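Phosphatidylinositol-specific phospholipase C1 (Streptomyces antibioticus, PDB 3H4X) belongs to the calcium-dependent phosphoinositide phospholipase C family of enzymes, whose catalytic domain is a barrel of mostly parallel strands surrounded by helices. Local coordinates at residues Asp155-Pro160 with Phe189-Ile194; Leu59-Trp64 with Leu126-Lys131; Ala231-His236 with Pro254-Phe259; Ser84-Ala89 with Ala105-Asp110. All blocks are in the same frame, centred on the assembly; numbering follows the deposited sequence. Where two conformers were deposited one is given.

Overall arrangement
The four contacts follow the wall of a parallel barrel and one helix outside it. Interaction 2 pairs strands 58-64 and 124-130. The latter is bordered by strand 189-195 of interaction 1, whose other edge meets strand 232-236 of interaction 3, itself beside strand 258-262. Their centres lie about 12 to 14 Å apart, and interaction 1 touches both 2 and 3. Interaction 4 holds a loop against helix 104-117, which leads into strand 124-130; it packs on interactions 1 (L108 on F191) and 2 (C107 on L61), with its centre about 26 Å from that of interaction 3. Interaction 2 opens first and encloses interaction 4; interaction 1 and then interaction 3 follow in series.

Interaction 1: Asp155-Pro160 with Phe189-Ile194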
loop_
_atom_site.group_PDB
_atom_site.type_symbol
_atom_site.label_atom_id
_atom_site.label_comp_id
_atom_site.label_asym_id
_atom_site.label_seq_id
_atom_site.Cartn_x
_atom_site.Cartn_y
_atom_site.Cartn_z
ATOM N N ASP A 155 0.728 9.979 -14.998
ATOM C CA ASP A 155 0.298 11.097 -14.164
ATOM C C ASP A 155 -0.727 10.728 -13.096
ATOM O O ASP A 155 -1.073 11.558 -12.257
ATOM C CB ASP A 155 -0.245 12.238 -15.041
ATOM C CG ASP A 155 -1.561 11.888 -15.726
ATOM O OD1 ASP A 155 -2.045 10.745 -15.581
ATOM O OD2 ASP A 155 -2.119 12.769 -16.418
ATOM N N ALA A 156 -1.214 9.495 -13.126
ATOM C CA ALA A 156 -2.203 9.056 -12.152
ATOM C C ALA A 156 -1.589 8.732 -10.789
ATOM O O ALA A 156 -2.311 8.533 -9.818
ATOM C CB ALA A 156 -2.970 7.859 -12.682
ATOM N N VAL A 157 -0.263 8.681 -10.717
ATOM C CA VAL A 157 0.419 8.331 -9.475
ATOM C C VAL A 157 0.763 9.563 -8.647
ATOM O O VAL A 157 1.248 10.562 -9.178
ATOM C CB VAL A 157 1.709 7.539 -9.757
ATOM C CG1 VAL A 157 2.406 7.161 -8.453
ATOM C CG2 VAL A 157 1.394 6.304 -10.576
ATOM N N TYR A 158 0.502 9.489 -7.346
ATOM C CA TYR A 158 1.005 10.480 -6.410
ATOM C C TYR A 158 2.111 9.791 -5.626
ATOM O O TYR A 158 1.851 8.867 -4.858
ATOM C CB TYR A 158 -0.100 10.958 -5.472
ATOM C CG TYR A 158 0.314 12.127 -4.604
ATOM C CD1 TYR A 158 0.213 13.436 -5.066
ATOM C CD2 TYR A 158 0.808 11.927 -3.323
ATOM C CE1 TYR A 158 0.589 14.512 -4.272
ATOM C CE2 TYR A 158 1.190 12.994 -2.526
ATOM C CZ TYR A 158 1.081 14.285 -3.006
ATOM O OH TYR A 158 1.461 15.339 -2.207
ATOM N N GLY A 159 3.345 10.229 -5.845
ATOM C CA GLY A 159 4.519 9.553 -5.298
ATOM C C GLY A 159 5.346 10.442 -4.389
ATOM O O GLY A 159 4.980 11.588 -4.130
ATOM N N PRO A 160 6.473 9.916 -3.885
ATOM C CA PRO A 160 7.324 10.662 -2.964
ATOM C C PRO A 160 7.781 12.006 -3.505
ATOM O O PRO A 160 7.919 12.954 -2.735
ATOM C CB PRO A 160 8.524 9.733 -2.773
ATOM C CG PRO A 160 7.959 8.381 -2.949
ATOM C CD PRO A 160 6.919 8.522 -4.031
ATOM N N PHE A 189 -3.595 7.184 -7.742
ATOM C CA PHE A 189 -3.139 5.975 -7.081
ATOM C C PHE A 189 -1.891 6.303 -6.290
ATOM O O PHE A 189 -1.054 7.103 -6.721
ATOM C CB PHE A 189 -2.772 4.898 -8.100
ATOM C CG PHE A 189 -3.935 4.383 -8.893
ATOM C CD1 PHE A 189 -4.933 3.632 -8.293
ATOM C CD2 PHE A 189 -4.020 4.629 -10.251
ATOM C CE1 PHE A 189 -6.003 3.153 -9.037
ATOM C CE2 PHE A 189 -5.083 4.150 -10.996
ATOM C CZ PHE A 189 -6.074 3.413 -10.387
ATOM N N LEU A 190 -1.761 5.660 -5.139
ATOM C CA LEU A 190 -0.536 5.707 -4.367
ATOM C C LEU A 190 -0.072 4.274 -4.165
ATOM O O LEU A 190 -0.876 3.340 -4.241
ATOM C CB LEU A 190 -0.765 6.399 -3.022
ATOM C CG LEU A 190 -1.209 7.866 -3.104
ATOM C CD1 LEU A 190 -2.723 7.991 -3.250
ATOM C CD2 LEU A 190 -0.739 8.647 -1.891
ATOM N N PHE A 191 1.220 4.102 -3.915
ATOM C CA PHE A 191 1.781 2.782 -3.681
ATOM C C PHE A 191 2.541 2.758 -2.367
ATOM O O PHE A 191 3.281 3.693 -2.055
ATOM C CB PHE A 191 2.729 2.387 -4.818
ATOM C CG PHE A 191 2.033 2.098 -6.111
ATOM C CD1 PHE A 191 1.702 0.800 -6.456
ATOM C CD2 PHE A 191 1.705 3.120 -6.983
ATOM C CE1 PHE A 191 1.048 0.525 -7.637
ATOM C CE2 PHE A 191 1.052 2.849 -8.169
ATOM C CZ PHE A 191 0.726 1.548 -8.495
ATOM N N GLU A 192 2.352 1.681 -1.611
ATOM C CA GLU A 192 3.097 1.398 -0.385
ATOM C C GLU A 192 3.868 0.100 -0.601
ATOM O O GLU A 192 3.328 -0.847 -1.167
ATOM C CB GLU A 192 2.126 1.209 0.788
ATOM C CG GLU A 192 2.783 0.687 2.065
ATOM C CD GLU A 192 1.803 0.068 3.058
ATOM O OE1 GLU A 192 0.578 0.032 2.796
ATOM O OE2 GLU A 192 2.280 -0.398 4.118
ATOM N N LEU A 193 5.123 0.054 -0.166
ATOM C CA LEU A 193 5.911 -1.174 -0.231
ATOM C C LEU A 193 6.232 -1.691 1.165
ATOM O O LEU A 193 6.674 -0.923 2.021
ATOM C CB LEU A 193 7.237 -0.909 -0.949
ATOM C CG LEU A 193 7.192 -0.804 -2.470
ATOM C CD1 LEU A 193 8.422 -0.090 -3.012
ATOM C CD2 LEU A 193 7.069 -2.190 -3.091
ATOM N N ILE A 194 6.025 -2.987 1.396
ATOM C CA ILE A 194 6.565 -3.642 2.589
ATOM C C ILE A 194 7.394 -4.854 2.197
ATOM O O ILE A 194 7.190 -5.441 1.129
ATOM C CB ILE A 194 5.476 -4.083 3.605
ATOM C CG1 ILE A 194 4.505 -5.096 2.989
ATOM C CG2 ILE A 194 4.749 -2.879 4.182
ATOM C CD1 ILE A 194 3.732 -5.895 4.030
HETATM O O HOH W 1 2.883 6.321 -4.421
#
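L190 on strand 189-195 lies side by side with Y158, in the loop between helices 142-153 and 160-164. Both side chains point the same way. The L190 CB sits near the carbonyl oxygen of Y158, and CG comes closer, 3.7 Å from Y158 O, while also facing Y158 CB. From there the CD2 branch carries the contact to its tip, meeting the Y158 ring at CD2 (3.9 Å). Leucine suits this place because a branched, flexible end can lie along the backbone and still touch the ring. The ring owes its position to chi1 of -172°, which sets CG opposite the backbone nitrogen; it continues toward the loop residues P180 and L185.

The backbones meet in a single bridge at V157 and F189. F189 N donates to A156 O at 2.8 Å, and Y158 N donates to F189 O at 2.9 Å, both nearly straight at 167°. V157 adds an apolar contact, its CG2 reaching the edge of the F191 ring at CE2 (4.2 Å), close to the ring plane. A156, small enough to let the chains close up, places CB 4.2 Å from F189 CD2. F189 and F191 also touch M111 of helix 104-117.

Past the bridge the chains diverge, and one water fills the step, giving a proton to Y158 O and accepting one from F191 N, each at 2.8 Å. The chemistry implies that a short loop is fastened to the strand's beginning by main-chain bonds, with apolar side chains packed alongside and a water linking Y158 O and F191 N where direct pairing stops.

Interaction 2: Leu59-Trp64 with Leu126-Lys131; sequences LELDLW and LKIEMK. With EOH (ethanol), chain T.
D62 and E129, neighbours on adjacent parallel strands, bring two acidic groups together inside the protein: D62 OD1 and E129 OE1 are 3.8 Å apart, their carboxylate planes at 64°. A water lies 2.9 Å from D62 OD1 and 2.7 Å from E129 OE1. K131 supplies the opposite charge. Its NZ forms a salt bridge with E129 OE2 (2.8 Å), arriving from above the carboxylate plane; T197 binds both, OG1 to NZ and N to OE2, and the Y40 hydroxyl holds D62 OD2.

Two turns of about -60° in the K131 chain, at chi2 and chi3, let it serve two ends. Its CB lies over the six-membered ring of W64, 3.6 Å from the ring centroid and 11° off the normal, a CH-pi contact. A lysine fits here because its long aliphatic stem can cover an indole while its tip stays polar. W64 NE1 is taken by S75 O.

Further along the same face, E60 and K127 run extended beside each other. An ethanol, probably from the crystallisation liquor, accepts from K127 NZ at 2.8 Å through its O and bonds weakly to E60 OE2; the E60-K127 salt bridge is long. K127 NZ also forms a salt bridge with D260.

The other face is apolar. L61 CD1 meets I128 CD1 at 3.6 Å, and L63 CD1 meets I128 CG2 at the same distance, beneath helices 48-52 and 104-117. Five backbone hydrogen bonds thus join a pair of strands with two characters: oily toward the helices and charged toward the barrel interior, consistent with a polar pocket inside.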
loop_
_atom_site.group_PDB
_atom_site.type_symbol
_atom_site.label_atom_id
_atom_site.label_comp_id
_atom_site.label_asym_id
_atom_site.label_seq_id
_atom_site.Cartn_x
_atom_site.Cartn_y
_atom_site.Cartn_z
ATOM N N LEU A 59 -5.893 -1.628 -1.425
ATOM C CA LEU A 59 -5.951 -2.959 -2.009
ATOM C C LEU A 59 -4.554 -3.531 -1.952
ATOM O O LEU A 59 -3.599 -2.888 -2.390
ATOM C CB LEU A 59 -6.418 -2.893 -3.463
ATOM C CG LEU A 59 -7.806 -2.298 -3.690
ATOM C CD1 LEU A 59 -8.062 -2.137 -5.176
ATOM C CD2 LEU A 59 -8.891 -3.142 -3.039
ATOM N N GLU A 60 -4.424 -4.739 -1.420
ATOM C CA GLU A 60 -3.106 -5.318 -1.227
ATOM C C GLU A 60 -2.776 -6.367 -2.283
ATOM O O GLU A 60 -3.624 -7.186 -2.655
ATOM C CB GLU A 60 -3.007 -5.894 0.176
ATOM C CG GLU A 60 -1.625 -6.351 0.572
ATOM C CD GLU A 60 -1.603 -6.878 1.986
ATOM O OE1 GLU A 60 -2.667 -6.853 2.644
ATOM O OE2 GLU A 60 -0.528 -7.314 2.439
ATOM N N LEU A 61 -1.531 -6.314 -2.753
ATOM C CA LEU A 61 -1.004 -7.194 -3.794
ATOM C C LEU A 61 0.283 -7.848 -3.322
ATOM O O LEU A 61 1.127 -7.187 -2.711
ATOM C CB LEU A 61 -0.660 -6.384 -5.045
ATOM C CG LEU A 61 -1.762 -5.595 -5.735
ATOM C CD1 LEU A 61 -1.209 -4.845 -6.932
ATOM C CD2 LEU A 61 -2.880 -6.526 -6.158
ATOM N N ASP A 62 0.444 -9.133 -3.635
ATOM C CA ASP A 62 1.675 -9.873 -3.352
ATOM C C ASP A 62 2.456 -10.072 -4.647
ATOM O O ASP A 62 1.942 -10.680 -5.590
ATOM C CB ASP A 62 1.354 -11.239 -2.740
ATOM C CG ASP A 62 0.759 -11.139 -1.348
ATOM O OD1 ASP A 62 1.103 -10.197 -0.605
ATOM O OD2 ASP A 62 -0.050 -12.015 -0.986
ATOM N N LEU A 63 3.684 -9.556 -4.691
ATOM C CA LEU A 63 4.535 -9.645 -5.878
ATOM C C LEU A 63 5.781 -10.461 -5.607
ATOM O O LEU A 63 6.319 -10.459 -4.500
ATOM C CB LEU A 63 4.980 -8.261 -6.347
ATOM C CG LEU A 63 3.909 -7.297 -6.835
ATOM C CD1 LEU A 63 4.574 -6.063 -7.429
ATOM C CD2 LEU A 63 2.976 -7.956 -7.844
ATOM N N TRP A 64 6.260 -11.124 -6.652
ATOM C CA TRP A 64 7.485 -11.912 -6.584
ATOM C C TRP A 64 8.461 -11.431 -7.649
ATOM O O TRP A 64 8.109 -11.366 -8.831
ATOM C CB TRP A 64 7.182 -13.393 -6.798
ATOM C CG TRP A 64 6.209 -13.958 -5.820
ATOM C CD1 TRP A 64 4.858 -13.746 -5.785
ATOM C CD2 TRP A 64 6.503 -14.847 -4.740
ATOM N NE1 TRP A 64 4.299 -14.442 -4.739
ATOM C CE2 TRP A 64 5.287 -15.129 -4.084
ATOM C CE3 TRP A 64 7.679 -15.433 -4.260
ATOM C CZ2 TRP A 64 5.215 -15.972 -2.978
ATOM C CZ3 TRP A 64 7.602 -16.270 -3.164
ATOM C CH2 TRP A 64 6.380 -16.529 -2.534
ATOM N N LEU A 126 -2.373 1.184 -3.319
ATOM C CA LEU A 126 -1.983 -0.187 -3.616
ATOM C C LEU A 126 -0.854 -0.556 -2.683
ATOM O O LEU A 126 0.258 -0.019 -2.789
ATOM C CB LEU A 126 -1.493 -0.326 -5.052
ATOM C CG LEU A 126 -2.537 -0.173 -6.148
ATOM C CD1 LEU A 126 -3.804 -0.927 -5.791
ATOM C CD2 LEU A 126 -2.827 1.299 -6.357
ATOM N N LYS A 127 -1.140 -1.454 -1.754
ATOM C CA LYS A 127 -0.127 -1.933 -0.847
ATOM C C LYS A 127 0.520 -3.144 -1.475
ATOM O O LYS A 127 -0.149 -4.132 -1.776
ATOM C CB LYS A 127 -0.744 -2.301 0.493
ATOM C CG LYS A 127 0.216 -3.005 1.426
ATOM C CD LYS A 127 -0.433 -3.293 2.756
ATOM C CE LYS A 127 0.390 -4.277 3.557
ATOM N NZ LYS A 127 -0.166 -4.467 4.924
ATOM N N ILE A 128 1.826 -3.057 -1.676
ATOM C CA ILE A 128 2.563 -4.115 -2.328
ATOM C C ILE A 128 3.471 -4.789 -1.318
ATOM O O ILE A 128 4.369 -4.150 -0.755
ATOM C CB ILE A 128 3.443 -3.545 -3.445
ATOM C CG1 ILE A 128 2.623 -2.647 -4.380
ATOM C CG2 ILE A 128 4.198 -4.665 -4.154
ATOM C CD1 ILE A 128 1.516 -3.343 -5.096
ATOM N N GLU A 129 3.238 -6.074 -1.075
ATOM C CA GLU A 129 4.205 -6.866 -0.338
ATOM C C GLU A 129 5.127 -7.530 -1.344
ATOM O O GLU A 129 4.684 -8.322 -2.183
ATOM C CB GLU A 129 3.529 -7.923 0.540
ATOM C CG GLU A 129 4.549 -8.796 1.273
ATOM C CD GLU A 129 3.933 -9.843 2.187
ATOM O OE1 GLU A 129 2.854 -9.592 2.764
ATOM O OE2 GLU A 129 4.548 -10.919 2.351
ATOM N N MET A 130 6.411 -7.193 -1.271
ATOM C CA MET A 130 7.409 -7.815 -2.124
ATOM C C MET A 130 7.804 -9.122 -1.451
ATOM O O MET A 130 8.720 -9.157 -0.622
ATOM C CB MET A 130 8.618 -6.895 -2.285
ATOM C CG MET A 130 8.303 -5.546 -2.909
ATOM S SD MET A 130 7.591 -5.666 -4.560
ATOM C CE MET A 130 8.576 -7.010 -5.211
ATOM N N LYS A 131 7.084 -10.189 -1.787
ATOM C CA LYS A 131 7.193 -11.463 -1.074
ATOM C C LYS A 131 8.638 -11.887 -0.870
ATOM O O LYS A 131 9.036 -12.298 0.228
ATOM C CB LYS A 131 6.443 -12.566 -1.829
ATOM C CG LYS A 131 4.939 -12.390 -1.901
ATOM C CD LYS A 131 4.299 -12.267 -0.538
ATOM C CE LYS A 131 4.490 -13.519 0.282
ATOM N NZ LYS A 131 3.656 -13.462 1.519
HETATM C C1 EOH T . 1.300 -6.887 6.383
HETATM C C2 EOH T . 1.871 -8.139 7.045
HETATM O O EOH T . 0.164 -7.153 5.587
HETATM O O HOH W 2 1.286 -14.159 0.311
HETATM O O HOH W 3 1.081 -11.420 1.985
#

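Interaction 3: Ala231-His236 with Pro254-Phe259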
loop_
_atom_site.group_PDB
_atom_site.type_symbol
_atom_site.label_atom_id
_atom_site.label_comp_id
_atom_site.label_asym_id
_atom_site.label_seq_id
_atom_site.Cartn_x
_atom_site.Cartn_y
_atom_site.Cartn_z
ATOM N N ALA A 231 6.629 5.067 -5.291
ATOM C CA ALA A 231 6.095 4.360 -4.129
ATOM C C ALA A 231 6.682 4.847 -2.814
ATOM O O ALA A 231 7.802 5.361 -2.769
ATOM C CB ALA A 231 6.327 2.863 -4.277
ATOM N N PHE A 232 5.916 4.659 -1.745
ATOM C CA PHE A 232 6.354 4.976 -0.397
ATOM C C PHE A 232 6.731 3.697 0.341
ATOM O O PHE A 232 5.886 2.830 0.554
ATOM C CB PHE A 232 5.221 5.667 0.352
ATOM C CG PHE A 232 4.880 7.021 -0.188
ATOM C CD1 PHE A 232 5.492 8.152 0.324
ATOM C CD2 PHE A 232 3.951 7.171 -1.207
ATOM C CE1 PHE A 232 5.191 9.404 -0.164
ATOM C CE2 PHE A 232 3.646 8.426 -1.704
ATOM C CZ PHE A 232 4.264 9.543 -1.179
ATOM N N PRO A 233 8.004 3.565 0.732
ATOM C CA PRO A 233 8.372 2.401 1.526
ATOM C C PRO A 233 7.830 2.574 2.941
ATOM O O PRO A 233 7.860 3.680 3.492
ATOM C CB PRO A 233 9.899 2.451 1.528
ATOM C CG PRO A 233 10.216 3.893 1.387
ATOM C CD PRO A 233 9.147 4.462 0.493
ATOM N N ALA A 234 7.323 1.490 3.515
ATOM C CA ALA A 234 6.772 1.523 4.855
ATOM C C ALA A 234 7.663 0.766 5.831
ATOM O O ALA A 234 8.378 -0.165 5.450
ATOM C CB ALA A 234 5.377 0.919 4.859
ATOM N N VAL A 235 7.614 1.174 7.095
ATOM C CA VAL A 235 8.257 0.425 8.169
ATOM C C VAL A 235 7.253 -0.605 8.671
ATOM O O VAL A 235 6.220 -0.261 9.249
ATOM C CB VAL A 235 8.714 1.333 9.316
ATOM C CG1 VAL A 235 9.568 0.538 10.297
ATOM C CG2 VAL A 235 9.484 2.525 8.765
ATOM N N HIS A 236 7.564 -1.870 8.433
ATOM C CA HIS A 236 6.629 -2.960 8.657
ATOM C C HIS A 236 6.939 -3.650 9.975
ATOM O O HIS A 236 8.082 -4.034 10.230
ATOM C CB HIS A 236 6.744 -3.928 7.483
ATOM C CG HIS A 236 5.877 -5.144 7.580
ATOM N ND1 HIS A 236 4.512 -5.095 7.771
ATOM C CD2 HIS A 236 6.192 -6.452 7.446
ATOM C CE1 HIS A 236 4.029 -6.326 7.777
ATOM N NE2 HIS A 236 5.029 -7.167 7.585
ATOM N N PRO A 254 14.455 9.400 7.063
ATOM C CA PRO A 254 13.448 10.390 6.658
ATOM C C PRO A 254 12.749 10.081 5.335
ATOM O O PRO A 254 11.955 10.893 4.856
ATOM C CB PRO A 254 14.249 11.692 6.558
ATOM C CG PRO A 254 15.638 11.258 6.305
ATOM C CD PRO A 254 15.822 9.949 7.025
ATOM N N TRP A 255 13.022 8.913 4.761
ATOM C CA TRP A 255 12.329 8.479 3.552
ATOM C C TRP A 255 11.169 7.542 3.866
ATOM O O TRP A 255 10.457 7.116 2.960
ATOM C CB TRP A 255 13.328 7.903 2.536
ATOM C CG TRP A 255 14.213 9.002 2.065
ATOM C CD1 TRP A 255 15.516 9.214 2.398
ATOM C CD2 TRP A 255 13.819 10.109 1.252
ATOM N NE1 TRP A 255 15.970 10.374 1.814
ATOM C CE2 TRP A 255 14.943 10.942 1.104
ATOM C CE3 TRP A 255 12.625 10.466 0.619
ATOM C CZ2 TRP A 255 14.911 12.114 0.347
ATOM C CZ3 TRP A 255 12.591 11.632 -0.128
ATOM C CH2 TRP A 255 13.730 12.441 -0.257
ATOM N N PHE A 256 10.967 7.273 5.157
ATOM C CA PHE A 256 9.840 6.479 5.643
ATOM C C PHE A 256 8.797 7.383 6.299
ATOM O O PHE A 256 9.046 7.959 7.362
ATOM C CB PHE A 256 10.313 5.467 6.683
ATOM C CG PHE A 256 11.184 4.374 6.135
ATOM C CD1 PHE A 256 10.626 3.274 5.501
ATOM C CD2 PHE A 256 12.560 4.427 6.284
ATOM C CE1 PHE A 256 11.425 2.255 5.016
ATOM C CE2 PHE A 256 13.361 3.410 5.800
ATOM C CZ PHE A 256 12.792 2.321 5.164
ATOM N N VAL A 257 7.629 7.494 5.676
ATOM C CA VAL A 257 6.532 8.265 6.259
ATOM C C VAL A 257 5.256 7.428 6.340
ATOM O O VAL A 257 4.163 7.952 6.577
ATOM C CB VAL A 257 6.277 9.580 5.495
ATOM C CG1 VAL A 257 7.504 10.482 5.578
ATOM C CG2 VAL A 257 5.909 9.309 4.039
ATOM N N VAL A 258 5.421 6.122 6.138
ATOM C CA VAL A 258 4.337 5.150 6.187
ATOM C C VAL A 258 4.774 4.009 7.097
ATOM O O VAL A 258 5.931 3.586 7.062
ATOM C CB VAL A 258 3.999 4.615 4.776
ATOM C CG1 VAL A 258 2.816 3.646 4.829
ATOM C CG2 VAL A 258 3.718 5.774 3.830
ATOM N N PHE A 259 3.841 3.532 7.912
ATOM C CA PHE A 259 4.101 2.508 8.914
ATOM C C PHE A 259 2.971 1.504 8.830
ATOM O O PHE A 259 1.824 1.877 8.595
ATOM C CB PHE A 259 4.175 3.148 10.297
ATOM C CG PHE A 259 5.257 4.171 10.407
ATOM C CD1 PHE A 259 6.494 3.832 10.930
ATOM C CD2 PHE A 259 5.060 5.460 9.943
ATOM C CE1 PHE A 259 7.505 4.771 11.002
ATOM C CE2 PHE A 259 6.065 6.405 10.019
ATOM C CZ PHE A 259 7.288 6.060 10.554
HETATM O O HOH W 4 7.674 6.398 3.002
#
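V235 lays its CG2 methyl against the F256 ring, 3.5 Å from F256 CD1, the two side chains crossing at about a right angle. CG2 lies opposite the carbonyl carbon of V235, and this brings the methyl against the ring, while CB of the same valine touches F259 CD1 at 3.7 Å. A beta-branched residue serves well here, since from one short stem it can touch two phenylalanines at once, F256 and F259. P233 also packs on F256, CB to F256 CE1 at 3.8 Å; having no N-H to satisfy, it can sit where the strand edge is not yet paired.

Pairing is brief. V235 N donates to V258 O at 2.9 Å, and beside it A234 CB packs on V258 CG1 at 3.7 Å. Before this point the chains splay, and a water takes over the polar work: it donates to P233 O (2.8 Å) and to W255 O, and accepts from V257 N. F232 lines this wider end, with CB 3.8 Å from V258 CG2.

Strand 232-236 is thus held on two edges, strand 189-195 on one and strand 258-262 on the other. P233 and F256 are covered by helix 209-222, V257 rests on helix 170-177, and Y247 stacks on F256.

Interaction 4: Ser84-Ala89 with Ala105-Asp110; sequences SNCEGA and AGCLSD
D110 anchors the loop 84-89 to helix 104-117, the helix of a beta-alpha-beta crossover between the parallel neighbours 58-64 and 124-130, by taking up backbone N-H groups of the loop. Its OD2 accepts from E87 N at 2.8 Å, from the syn side, and its OD1 accepts from A89 N at 2.8 Å, nearly along the C-O axis. An aspartate suits this place: its short stem keeps the carboxylate close to the helix, and two oxygens can serve two amides. A water within this anchor donates to E87 OE1 and D110 OD2; E87 OE1 is bound also by R96 N.

The tight part lies beside it. G88 and G106 have their CA atoms 3.7 Å apart, a closeness that rests on G106, where a CB would point at the loop; G88 has a positive phi of 66°, which glycine adopts readily. C86 points at the helix and places SG 3.4 Å from C107 CB, yet the two sulfurs, C86 SG and C107 SG, stay 3.8 Å apart and form no disulfide. F48 of helix 48-52 touches both cysteines. An ST turn, C86 N to S84 OG, shapes the start of the loop.

The looser side runs past G88 and S109, both partly exposed. Here a second water donates 2.7 Å to A89 O and 2.7 Å to S109 O.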
loop_
_atom_site.group_PDB
_atom_site.type_symbol
_atom_site.label_atom_id
_atom_site.label_comp_id
_atom_site.label_asym_id
_atom_site.label_seq_id
_atom_site.Cartn_x
_atom_site.Cartn_y
_atom_site.Cartn_z
ATOM N N SER A 84 -4.041 -14.939 -9.964
ATOM C CA SER A 84 -4.552 -13.602 -9.731
ATOM C C SER A 84 -5.836 -13.376 -10.500
ATOM O O SER A 84 -6.177 -14.139 -11.412
ATOM C CB SER A 84 -3.527 -12.569 -10.196
ATOM O OG SER A 84 -3.568 -12.445 -11.610
ATOM N N ASN A 85 -6.533 -12.304 -10.138
ATOM C CA ASN A 85 -7.743 -11.896 -10.836
ATOM C C ASN A 85 -7.482 -10.790 -11.858
ATOM O O ASN A 85 -8.413 -10.175 -12.376
ATOM C CB ASN A 85 -8.816 -11.468 -9.837
ATOM C CG ASN A 85 -8.359 -10.344 -8.931
ATOM O OD1 ASN A 85 -7.349 -9.688 -9.191
ATOM N ND2 ASN A 85 -9.104 -10.114 -7.859
ATOM N N CYS A 86 -6.211 -10.550 -12.155
ATOM C CA CYS A 86 -5.827 -9.496 -13.092
ATOM C C CYS A 86 -5.933 -9.989 -14.535
ATOM O O CYS A 86 -5.585 -11.137 -14.821
ATOM C CB CYS A 86 -4.410 -9.018 -12.781
ATOM S SG CYS A 86 -4.194 -8.541 -11.047
ATOM N N GLU A 87 -6.410 -9.128 -15.436
ATOM C CA GLU A 87 -6.668 -9.526 -16.828
ATOM C C GLU A 87 -5.756 -8.877 -17.856
ATOM O O GLU A 87 -5.693 -9.334 -18.996
ATOM C CB GLU A 87 -8.077 -9.155 -17.285
ATOM C CG GLU A 87 -9.229 -9.365 -16.362
ATOM C CD GLU A 87 -10.461 -8.645 -16.903
ATOM O OE1 GLU A 87 -10.919 -7.672 -16.270
ATOM O OE2 GLU A 87 -10.945 -9.015 -17.999
ATOM N N GLY A 88 -5.111 -7.774 -17.498
ATOM C CA GLY A 88 -4.369 -6.999 -18.488
ATOM C C GLY A 88 -5.275 -6.373 -19.537
ATOM O O GLY A 88 -4.960 -6.381 -20.729
ATOM N N ALA A 89 -6.408 -5.833 -19.099
ATOM C CA ALA A 89 -7.341 -5.171 -20.008
ATOM C C ALA A 89 -6.674 -3.997 -20.716
ATOM O O ALA A 89 -5.967 -3.212 -20.092
ATOM C CB ALA A 89 -8.567 -4.694 -19.250
ATOM N N ALA A 105 2.336 -6.280 -14.465
ATOM C CA ALA A 105 2.037 -5.417 -15.600
ATOM C C ALA A 105 0.561 -5.516 -15.990
ATOM O O ALA A 105 -0.058 -4.516 -16.360
ATOM C CB ALA A 105 2.939 -5.742 -16.784
ATOM N N GLY A 106 -0.000 -6.720 -15.910
ATOM C CA GLY A 106 -1.416 -6.920 -16.203
ATOM C C GLY A 106 -2.316 -6.227 -15.194
ATOM O O GLY A 106 -3.330 -5.628 -15.556
ATOM N N CYS A 107 -1.945 -6.310 -13.923
ATOM C CA CYS A 107 -2.672 -5.607 -12.877
ATOM C C CYS A 107 -2.674 -4.102 -13.135
ATOM O O CYS A 107 -3.711 -3.440 -13.055
ATOM C CB CYS A 107 -2.037 -5.904 -11.521
ATOM S SG CYS A 107 -2.826 -5.065 -10.149
ATOM N N LEU A 108 -1.500 -3.561 -13.436
ATOM C CA LEU A 108 -1.362 -2.140 -13.713
ATOM C C LEU A 108 -2.190 -1.723 -14.924
ATOM O O LEU A 108 -2.760 -0.632 -14.947
ATOM C CB LEU A 108 0.111 -1.780 -13.908
ATOM C CG LEU A 108 0.991 -1.887 -12.662
ATOM C CD1 LEU A 108 2.456 -1.822 -13.064
ATOM C CD2 LEU A 108 0.645 -0.803 -11.646
ATOM N N SER A 109 -2.257 -2.589 -15.929
ATOM C CA SER A 109 -3.109 -2.324 -17.081
ATOM C C SER A 109 -4.578 -2.244 -16.667
ATOM O O SER A 109 -5.304 -1.353 -17.113
ATOM C CB SER A 109 -2.915 -3.389 -18.160
ATOM O OG SER A 109 -1.622 -3.308 -18.729
ATOM N N ASP A 110 -5.023 -3.167 -15.820
ATOM C CA ASP A 110 -6.400 -3.125 -15.331
ATOM C C ASP A 110 -6.653 -1.809 -14.604
ATOM O O ASP A 110 -7.699 -1.174 -14.782
ATOM C CB ASP A 110 -6.692 -4.285 -14.372
ATOM C CG ASP A 110 -6.814 -5.625 -15.075
ATOM O OD1 ASP A 110 -6.598 -5.689 -16.303
ATOM O OD2 ASP A 110 -7.126 -6.619 -14.382
HETATM O O HOH W 5 -9.882 -6.717 -13.925
HETATM O O HOH W 6 -4.928 -0.699 -19.720
#